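Local coordinates for branched-chain alpha-ketoacid decarboxylase (Lactococcus lactis, PDB 2VBF), which probably decarboxylates branched-chain and aromatic alpha-keto acids to aldehydes, using thiamine diphosphate and a magnesium ion, at residues A[381-386]-A[401-406]; A[473-478]-A[526-531]. All coordinates share one frame; numbering follows the deposited sequence. Where two conformers were deposited one is given.

Contact 1: A[381-386]-A[401-406]; sequences RLWQAV and GTSFFG. With TPP (thiamine diphosphate), chain F.
The indole of Trp-383 lies flat against the backbone of Gly-406. CA of Gly-406 sits over one face, 3.4 Å from the centroid of the five-membered ring and 11° off its normal, a CH-pi contact. The carbonyl O of Ser-403 lies over the same face, also toward the rim, 4.0 Å above the ring plane of Trp-383. CD2 of Leu-382 covers part of the opposite face. CZ2 of Trp-383 reaches CA of Ser-403 at 3.6 Å. NE1 of Trp-383 hydrogen-bonds to OE1 of Gln-379, one turn back on the same helix. CG of Trp-383 is anti to its carbonyl carbon (chi1 -54°), which swings the ring toward the second helix. Gly-406 leaves room for this: a CB there would fall 2.0 Å from NE1 of Trp-383.

The N-terminal end of helix 402-407 holds the diphosphate, and its dipole would probably favour the negative charge. OG1 of Thr-402 donates to O2B of thiamine diphosphate at 2.7 Å, and the backbone N of Thr-402 bonds to both O1B and O2B. CA of Gly-401, at the N-cap, is 3.4 Å from O1B of the cofactor, and a CB here would clash with O3A.

The two helix segments cross at -57°, with axes 10.5 Å apart. Ile-477 of strand 473-478 touches Trp-383 and Thr-402, Phe-449 meets the indole edge-to-face, and helix 556-568 packs on Thr-402 and Phe-405.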
ATOM      1  N   ARG A 381     -31.878 -12.040  -3.588  1.00 20.29           N
ATOM      2  CA  ARG A 381     -32.049 -13.393  -3.054  1.00 19.76           C
ATOM      3  C   ARG A 381     -30.826 -13.890  -2.290  1.00 19.25           C
ATOM      4  O   ARG A 381     -30.961 -14.603  -1.293  1.00 18.80           O
ATOM      5  CB  ARG A 381     -32.405 -14.375  -4.182  1.00 20.29           C
ATOM      6  CG  ARG A 381     -33.744 -14.074  -4.848  1.00 22.66           C
ATOM      7  CD  ARG A 381     -34.923 -14.551  -4.001  1.00 24.22           C
ATOM      8  NE  ARG A 381     -34.974 -16.009  -3.933  1.00 24.92           N
ATOM      9  CZ  ARG A 381     -35.847 -16.697  -3.208  1.00 26.73           C
ATOM     10  NH1 ARG A 381     -36.743 -16.069  -2.460  1.00 27.01           N
ATOM     11  NH2 ARG A 381     -35.808 -18.021  -3.222  1.00 26.03           N
ATOM     12  N   LEU A 382     -29.628 -13.524  -2.760  1.00 17.54           N
ATOM     13  CA  LEU A 382     -28.400 -13.888  -2.074  1.00 16.86           C
ATOM     14  C   LEU A 382     -28.439 -13.425  -0.620  1.00 16.27           C
ATOM     15  O   LEU A 382     -28.147 -14.210   0.287  1.00 15.88           O
ATOM     16  CB  LEU A 382     -27.169 -13.291  -2.774  1.00 16.44           C
ATOM     17  CG  LEU A 382     -25.821 -13.421  -2.055  1.00 16.71           C
ATOM     18  CD1 LEU A 382     -25.431 -14.866  -1.766  1.00 17.25           C
ATOM     19  CD2 LEU A 382     -24.705 -12.751  -2.864  1.00 15.54           C
ATOM     20  N   TRP A 383     -28.794 -12.158  -0.394  1.00 17.29           N
ATOM     21  CA  TRP A 383     -28.718 -11.613   0.978  1.00 16.61           C
ATOM     22  C   TRP A 383     -29.849 -12.163   1.849  1.00 17.48           C
ATOM     23  O   TRP A 383     -29.669 -12.322   3.049  1.00 18.65           O
ATOM     24  CB  TRP A 383     -28.619 -10.080   0.991  1.00 15.98           C
ATOM     25  CG  TRP A 383     -27.474  -9.663   0.139  1.00 15.45           C
ATOM     26  CD1 TRP A 383     -27.542  -8.984  -1.032  1.00 15.01           C
ATOM     27  CD2 TRP A 383     -26.098 -10.024   0.319  1.00 14.89           C
ATOM     28  NE1 TRP A 383     -26.288  -8.857  -1.579  1.00 15.27           N
ATOM     29  CE2 TRP A 383     -25.383  -9.487  -0.772  1.00 15.50           C
ATOM     30  CE3 TRP A 383     -25.395 -10.736   1.302  1.00 14.56           C
ATOM     31  CZ2 TRP A 383     -24.006  -9.632  -0.905  1.00 14.59           C
ATOM     32  CZ3 TRP A 383     -24.016 -10.880   1.168  1.00 15.16           C
ATOM     33  CH2 TRP A 383     -23.338 -10.326   0.072  1.00 16.35           C
ATOM     34  N   GLN A 384     -30.992 -12.471   1.232  1.00 18.40           N
ATOM     35  CA  GLN A 384     -32.085 -13.173   1.930  0.50 18.66           C
ATOM     36  C   GLN A 384     -31.591 -14.536   2.410  1.00 18.88           C
ATOM     37  O   GLN A 384     -31.831 -14.939   3.557  1.00 19.15           O
ATOM     38  CB  GLN A 384     -33.291 -13.343   1.000  0.50 19.25           C
ATOM     39  CG  GLN A 384     -34.568 -13.826   1.699  0.50 19.06           C
ATOM     40  CD  GLN A 384     -35.643 -14.273   0.729  0.50 19.49           C
ATOM     41  OE1 GLN A 384     -35.580 -13.982  -0.462  0.50 19.27           O
ATOM     42  NE2 GLN A 384     -36.631 -15.003   1.237  0.50 18.70           N
ATOM     43  N   ALA A 385     -30.886 -15.245   1.531  1.00 17.35           N
ATOM     44  CA  ALA A 385     -30.303 -16.539   1.860  1.00 18.09           C
ATOM     45  C   ALA A 385     -29.272 -16.450   2.986  1.00 19.53           C
ATOM     46  O   ALA A 385     -29.294 -17.258   3.911  1.00 20.52           O
ATOM     47  CB  ALA A 385     -29.680 -17.170   0.623  1.00 18.59           C
ATOM     48  N   VAL A 386     -28.371 -15.465   2.909  1.00 19.20           N
ATOM     49  CA  VAL A 386     -27.354 -15.283   3.950  1.00 19.05           C
ATOM     50  C   VAL A 386     -28.014 -14.977   5.304  1.00 18.96           C
ATOM     51  O   VAL A 386     -27.610 -15.534   6.327  1.00 20.16           O
ATOM     52  CB  VAL A 386     -26.313 -14.189   3.583  1.00 18.46           C
ATOM     53  CG1 VAL A 386     -25.393 -13.917   4.762  1.00 17.92           C
ATOM     54  CG2 VAL A 386     -25.496 -14.606   2.361  1.00 16.63           C
ATOM     55  N   GLY A 401     -19.010  -2.210  -1.908  1.00 13.29           N
ATOM     56  CA  GLY A 401     -19.559  -2.841  -3.098  1.00 13.14           C
ATOM     57  C   GLY A 401     -20.888  -3.493  -2.793  1.00 11.82           C
ATOM     58  O   GLY A 401     -21.518  -3.222  -1.766  1.00 13.81           O
ATOM     59  N   THR A 402     -21.341  -4.359  -3.697  1.00 12.51           N
ATOM     60  CA  THR A 402     -22.634  -5.020  -3.492  1.00 12.51           C
ATOM     61  C   THR A 402     -22.668  -5.753  -2.152  1.00 11.61           C
ATOM     62  O   THR A 402     -23.709  -5.785  -1.507  1.00 13.08           O
ATOM     63  CB  THR A 402     -23.008  -5.969  -4.656  1.00 12.74           C
ATOM     64  OG1 THR A 402     -22.087  -7.063  -4.737  1.00 12.06           O
ATOM     65  CG2 THR A 402     -23.047  -5.203  -5.975  1.00 11.77           C
ATOM     66  N   SER A 403     -21.539  -6.330  -1.745  1.00 10.90           N
ATOM     67  CA  SER A 403     -21.476  -7.096  -0.480  1.00 11.62           C
ATOM     68  C   SER A 403     -21.866  -6.256   0.747  1.00 12.75           C
ATOM     69  O   SER A 403     -22.745  -6.646   1.524  1.00 11.01           O
ATOM     70  CB  SER A 403     -20.094  -7.703  -0.276  1.00 12.59           C
ATOM     71  OG  SER A 403     -19.791  -8.708  -1.223  1.00 11.93           O
ATOM     72  N   PHE A 404     -21.228  -5.101   0.926  1.00 12.96           N
ATOM     73  CA  PHE A 404     -21.558  -4.253   2.075  1.00 14.82           C
ATOM     74  C   PHE A 404     -23.015  -3.826   2.042  1.00 15.59           C
ATOM     75  O   PHE A 404     -23.711  -3.943   3.047  1.00 17.31           O
ATOM     76  CB  PHE A 404     -20.670  -3.010   2.163  1.00 15.02           C
ATOM     77  CG  PHE A 404     -21.011  -2.123   3.327  1.00 13.33           C
ATOM     78  CD1 PHE A 404     -20.563  -2.434   4.588  1.00 16.53           C
ATOM     79  CD2 PHE A 404     -21.824  -1.012   3.164  1.00 15.12           C
ATOM     80  CE1 PHE A 404     -20.880  -1.634   5.670  1.00 14.63           C
ATOM     81  CE2 PHE A 404     -22.138  -0.200   4.235  1.00 14.64           C
ATOM     82  CZ  PHE A 404     -21.680  -0.520   5.497  1.00 14.82           C
ATOM     83  N   PHE A 405     -23.483  -3.332   0.904  1.00 16.37           N
ATOM     84  CA  PHE A 405     -24.847  -2.809   0.845  1.00 17.61           C
ATOM     85  C   PHE A 405     -25.921  -3.892   0.987  1.00 18.51           C
ATOM     86  O   PHE A 405     -26.956  -3.651   1.601  1.00 21.22           O
ATOM     87  CB  PHE A 405     -25.029  -1.919  -0.375  1.00 20.74           C
ATOM     88  CG  PHE A 405     -24.224  -0.662  -0.281  1.00 22.12           C
ATOM     89  CD1 PHE A 405     -24.559   0.312   0.656  1.00 23.87           C
ATOM     90  CD2 PHE A 405     -23.099  -0.475  -1.064  1.00 23.59           C
ATOM     91  CE1 PHE A 405     -23.799   1.476   0.784  1.00 23.19           C
ATOM     92  CE2 PHE A 405     -22.339   0.686  -0.949  1.00 24.66           C
ATOM     93  CZ  PHE A 405     -22.685   1.659  -0.017  1.00 23.83           C
ATOM     94  N   GLY A 406     -25.632  -5.093   0.496  1.00 15.68           N
ATOM     95  CA  GLY A 406     -26.496  -6.247   0.731  1.00 15.91           C
ATOM     96  C   GLY A 406     -26.456  -6.785   2.151  1.00 15.05           C
ATOM     97  O   GLY A 406     -27.506  -6.990   2.782  1.00 16.70           O
TER
HETATM   98  N1' TPP F1551      -9.516   2.139  -4.200  1.00 11.52           N
HETATM   99  C2' TPP F1551      -9.578   1.905  -2.851  1.00 12.26           C
HETATM  100  CM2 TPP F1551      -8.320   1.535  -2.117  1.00 11.19           C
HETATM  101  N3' TPP F1551     -10.782   2.028  -2.202  1.00 11.29           N
HETATM  102  C4' TPP F1551     -11.924   2.386  -2.887  1.00 11.75           C
HETATM  103  N4' TPP F1551     -13.048   2.507  -2.220  1.00 10.13           N
HETATM  104  C5' TPP F1551     -11.875   2.601  -4.269  1.00 12.35           C
HETATM  105  C6' TPP F1551     -10.657   2.479  -4.925  1.00 12.21           C
HETATM  106  C7' TPP F1551     -13.114   2.960  -5.057  1.00 13.32           C
HETATM  107  N3  TPP F1551     -14.074   1.861  -5.114  1.00 13.38           N
HETATM  108  C2  TPP F1551     -15.174   1.685  -4.295  1.00 16.74           C
HETATM  109  S1  TPP F1551     -16.078   0.376  -4.588  1.00 15.66           S
HETATM  110  C5  TPP F1551     -15.109  -0.011  -5.829  1.00 14.15           C
HETATM  111  C4  TPP F1551     -14.044   0.866  -6.039  1.00 14.36           C
HETATM  112  CM4 TPP F1551     -13.010   0.733  -7.123  1.00 13.96           C
HETATM  113  C6  TPP F1551     -15.457  -1.244  -6.638  1.00 13.99           C
HETATM  114  C7  TPP F1551     -15.479  -2.541  -5.843  1.00 13.21           C
HETATM  115  O7  TPP F1551     -15.789  -3.558  -6.765  1.00 13.65           O
HETATM  116  PA  TPP F1551     -16.074  -5.058  -6.303  1.00 12.75           P
HETATM  117  O1A TPP F1551     -15.170  -5.462  -5.160  1.00 13.29           O
HETATM  118  O2A TPP F1551     -15.901  -5.953  -7.515  1.00 11.02           O
HETATM  119  O3A TPP F1551     -17.580  -4.967  -5.720  1.00 11.54           O
HETATM  120  PB  TPP F1551     -18.977  -5.150  -6.527  1.00 13.16           P
HETATM  121  O1B TPP F1551     -19.723  -3.857  -6.358  1.00 13.07           O
HETATM  122  O2B TPP F1551     -19.702  -6.257  -5.816  1.00 12.24           O
HETATM  123  O3B TPP F1551     -18.717  -5.494  -7.967  1.00 12.75           O

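Contact 2: A[473-478]-A[526-531]; sequences ICFIIN and NEFVSV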
ATOM      1  N   ILE A 473     -15.300 -18.921   6.176  1.00 13.21           N
ATOM      2  CA  ILE A 473     -16.071 -19.219   4.978  1.00 14.31           C
ATOM      3  C   ILE A 473     -16.040 -17.945   4.123  1.00 14.89           C
ATOM      4  O   ILE A 473     -16.579 -16.907   4.521  1.00 15.51           O
ATOM      5  CB  ILE A 473     -17.520 -19.611   5.309  1.00 14.94           C
ATOM      6  CG1 ILE A 473     -17.546 -20.809   6.277  1.00 15.50           C
ATOM      7  CG2 ILE A 473     -18.318 -19.885   4.006  1.00 15.08           C
ATOM      8  CD1 ILE A 473     -18.915 -21.081   6.884  1.00 16.93           C
ATOM      9  N   CYS A 474     -15.371 -18.026   2.976  1.00 12.87           N
ATOM     10  CA  CYS A 474     -15.123 -16.870   2.130  1.00 14.08           C
ATOM     11  C   CYS A 474     -15.942 -16.976   0.863  1.00 13.95           C
ATOM     12  O   CYS A 474     -15.858 -17.987   0.158  1.00 15.80           O
ATOM     13  CB  CYS A 474     -13.647 -16.795   1.774  1.00 13.02           C
ATOM     14  SG  CYS A 474     -12.578 -16.658   3.202  1.00 16.27           S
ATOM     15  N   PHE A 475     -16.733 -15.943   0.597  1.00 14.57           N
ATOM     16  CA  PHE A 475     -17.554 -15.824  -0.611  1.00 14.53           C
ATOM     17  C   PHE A 475     -16.992 -14.714  -1.488  1.00 14.83           C
ATOM     18  O   PHE A 475     -16.945 -13.560  -1.062  1.00 14.81           O
ATOM     19  CB  PHE A 475     -19.004 -15.493  -0.276  1.00 16.23           C
ATOM     20  CG  PHE A 475     -19.712 -16.563   0.491  1.00 14.95           C
ATOM     21  CD1 PHE A 475     -20.299 -17.636  -0.174  1.00 16.21           C
ATOM     22  CD2 PHE A 475     -19.800 -16.497   1.867  1.00 16.12           C
ATOM     23  CE1 PHE A 475     -20.963 -18.621   0.532  1.00 17.76           C
ATOM     24  CE2 PHE A 475     -20.454 -17.486   2.588  1.00 16.05           C
ATOM     25  CZ  PHE A 475     -21.042 -18.547   1.922  1.00 17.32           C
ATOM     26  N   ILE A 476     -16.581 -15.066  -2.702  1.00 12.74           N
ATOM     27  CA  ILE A 476     -16.038 -14.097  -3.670  1.00 14.40           C
ATOM     28  C   ILE A 476     -17.132 -13.815  -4.701  1.00 14.54           C
ATOM     29  O   ILE A 476     -17.569 -14.731  -5.415  1.00 15.20           O
ATOM     30  CB  ILE A 476     -14.759 -14.617  -4.385  1.00 14.54           C
ATOM     31  CG1 ILE A 476     -13.659 -14.990  -3.377  1.00 17.03           C
ATOM     32  CG2 ILE A 476     -14.240 -13.570  -5.385  1.00 13.88           C
ATOM     33  CD1 ILE A 476     -13.815 -16.336  -2.717  1.00 20.90           C
ATOM     34  N   ILE A 477     -17.581 -12.560  -4.780  1.00 14.25           N
ATOM     35  CA  ILE A 477     -18.636 -12.199  -5.722  1.00 14.30           C
ATOM     36  C   ILE A 477     -18.037 -11.849  -7.083  1.00 14.65           C
ATOM     37  O   ILE A 477     -17.575 -10.749  -7.314  1.00 15.88           O
ATOM     38  CB  ILE A 477     -19.540 -11.075  -5.210  1.00 14.36           C
ATOM     39  CG1 ILE A 477     -20.162 -11.481  -3.865  1.00 15.14           C
ATOM     40  CG2 ILE A 477     -20.607 -10.758  -6.237  1.00 15.54           C
ATOM     41  CD1 ILE A 477     -21.130 -10.481  -3.292  1.00 17.55           C
ATOM     42  N   ASN A 478     -18.054 -12.826  -7.983  1.00 13.89           N
ATOM     43  CA  ASN A 478     -17.569 -12.607  -9.325  1.00 12.98           C
ATOM     44  C   ASN A 478     -18.723 -12.076 -10.170  1.00 14.16           C
ATOM     45  O   ASN A 478     -19.569 -12.851 -10.640  1.00 15.55           O
ATOM     46  CB  ASN A 478     -16.998 -13.900  -9.904  1.00 14.48           C
ATOM     47  CG  ASN A 478     -16.576 -13.747 -11.352  1.00 12.85           C
ATOM     48  OD1 ASN A 478     -16.806 -12.703 -11.973  1.00 15.29           O
ATOM     49  ND2 ASN A 478     -15.972 -14.786 -11.902  1.00 14.93           N
ATOM     50  N   ASN A 526     -29.939 -23.084  -5.398  1.00 20.48           N
ATOM     51  CA  ASN A 526     -29.792 -24.428  -4.822  1.00 21.01           C
ATOM     52  C   ASN A 526     -28.349 -24.744  -4.472  1.00 20.36           C
ATOM     53  O   ASN A 526     -28.058 -25.310  -3.415  1.00 18.91           O
ATOM     54  CB  ASN A 526     -30.277 -25.507  -5.804  1.00 22.65           C
ATOM     55  CG  ASN A 526     -31.781 -25.646  -5.838  1.00 22.70           C
ATOM     56  OD1 ASN A 526     -32.464 -25.433  -4.836  1.00 26.31           O
ATOM     57  ND2 ASN A 526     -32.310 -26.021  -6.999  1.00 25.89           N
ATOM     58  N   GLU A 527     -27.452 -24.398  -5.391  1.00 19.88           N
ATOM     59  CA  GLU A 527     -26.028 -24.591  -5.177  1.00 20.06           C
ATOM     60  C   GLU A 527     -25.538 -23.767  -3.991  1.00 19.14           C
ATOM     61  O   GLU A 527     -24.747 -24.254  -3.194  1.00 19.54           O
ATOM     62  CB  GLU A 527     -25.240 -24.220  -6.431  1.00 19.43           C
ATOM     63  CG  GLU A 527     -25.316 -25.273  -7.522  1.00 20.12           C
ATOM     64  CD  GLU A 527     -24.935 -24.744  -8.886  1.00 23.36           C
ATOM     65  OE1 GLU A 527     -24.464 -23.595  -8.973  1.00 23.87           O
ATOM     66  OE2 GLU A 527     -25.112 -25.482  -9.883  1.00 25.58           O
ATOM     67  N   PHE A 528     -26.031 -22.539  -3.869  1.00 19.29           N
ATOM     68  CA  PHE A 528     -25.634 -21.669  -2.757  1.00 19.69           C
ATOM     69  C   PHE A 528     -26.013 -22.258  -1.399  1.00 19.11           C
ATOM     70  O   PHE A 528     -25.178 -22.356  -0.499  1.00 20.71           O
ATOM     71  CB  PHE A 528     -26.224 -20.274  -2.878  1.00 18.75           C
ATOM     72  CG  PHE A 528     -25.808 -19.372  -1.753  1.00 18.39           C
ATOM     73  CD1 PHE A 528     -24.547 -18.789  -1.752  1.00 17.78           C
ATOM     74  CD2 PHE A 528     -26.641 -19.166  -0.662  1.00 18.23           C
ATOM     75  CE1 PHE A 528     -24.137 -17.995  -0.690  1.00 18.09           C
ATOM     76  CE2 PHE A 528     -26.240 -18.364   0.389  1.00 19.20           C
ATOM     77  CZ  PHE A 528     -24.984 -17.779   0.368  1.00 17.87           C
ATOM     78  N   VAL A 529     -27.269 -22.677  -1.269  1.00 20.39           N
ATOM     79  CA  VAL A 529     -27.748 -23.307  -0.037  1.00 20.28           C
ATOM     80  C   VAL A 529     -26.965 -24.582   0.289  1.00 21.11           C
ATOM     81  O   VAL A 529     -26.574 -24.776   1.442  1.00 23.39           O
ATOM     82  CB  VAL A 529     -29.272 -23.581  -0.098  1.00 21.27           C
ATOM     83  CG1 VAL A 529     -29.714 -24.462   1.063  1.00 20.78           C
ATOM     84  CG2 VAL A 529     -30.031 -22.267  -0.091  1.00 21.92           C
ATOM     85  N   SER A 530     -26.708 -25.428  -0.712  1.00 20.96           N
ATOM     86  CA  SER A 530     -25.951 -26.674  -0.509  1.00 22.67           C
ATOM     87  C   SER A 530     -24.552 -26.397   0.038  1.00 22.86           C
ATOM     88  O   SER A 530     -24.147 -26.968   1.049  1.00 24.27           O
ATOM     89  CB  SER A 530     -25.851 -27.480  -1.815  1.00 23.17           C
ATOM     90  OG  SER A 530     -25.066 -28.665  -1.657  1.00 27.25           O
ATOM     91  N   VAL A 531     -23.831 -25.499  -0.624  1.00 23.04           N
ATOM     92  CA  VAL A 531     -22.458 -25.182  -0.234  1.00 22.78           C
ATOM     93  C   VAL A 531     -22.397 -24.436   1.100  1.00 22.30           C
ATOM     94  O   VAL A 531     -21.510 -24.683   1.911  1.00 20.40           O
ATOM     95  CB  VAL A 531     -21.735 -24.348  -1.317  1.00 22.73           C
ATOM     96  CG1 VAL A 531     -20.361 -23.947  -0.830  1.00 24.30           C
ATOM     97  CG2 VAL A 531     -21.635 -25.136  -2.628  1.00 23.36           C
TER
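Phe-475 and Phe-528 meet through their ring corners, and the two side chains cross at about a right angle. The closest atoms are the two CE1 carbons: CE1 of Phe-475 is 3.5 Å from CE1 of Phe-528. The ring centroids of Phe-475 and Phe-528 are 5.5 Å apart, and the planes are inclined at 39°, so the rings meet at a slant. CE1 of Phe-528 also lies 3.9 Å from CD1 of Phe-475, so one corner carries most of the touch.

The CB of Phe-475 points toward the helix. Phe-528 leaves the helix at an angle to that direction, and its CG, anti to the backbone N (chi1 -179°), brings the ring end back toward the strand. The backbones stay well apart, with CA of Phe-475 and CA of Phe-528 10.2 Å from each other. Both rings are buried. Phe-449 on the adjacent strand lies nearly parallel to the Phe-475 ring, and Val-522 and helix 379-389 border Phe-528.

Replacing Phe-475 by an alanine is likely to open a gap between strand and helix, leaving the Phe-528 ring without its partner from this strand and Phe-449 without its neighbouring ring.

Between these two segments the contact is wholly apolar. It rests on van der Waals packing and burial of aromatic surface, joining helix 525-537 to the parallel sheet of the C-terminal cofactor-binding domain.

Both segments of contact 1 precede those of contact 2 in sequence. Their centres are about 12 Å apart. Strand 473-478 belongs to a six-stranded parallel sheet, and helices 379-389 and 525-537 pack side by side on it. Phe-528 joins the two contacts: its CE1 lies 3.6 Å from CD1 of Leu-382, and it also touches Ala-385 and Val-386. Ile-477 makes a second join, against Ser-403. The strand leads on to Asn-479 and Gly-481, which with Asp-452 bind the magnesium ion. The shared, largely apolar packing lies behind the helix end and loops that hold the thiamine diphosphate.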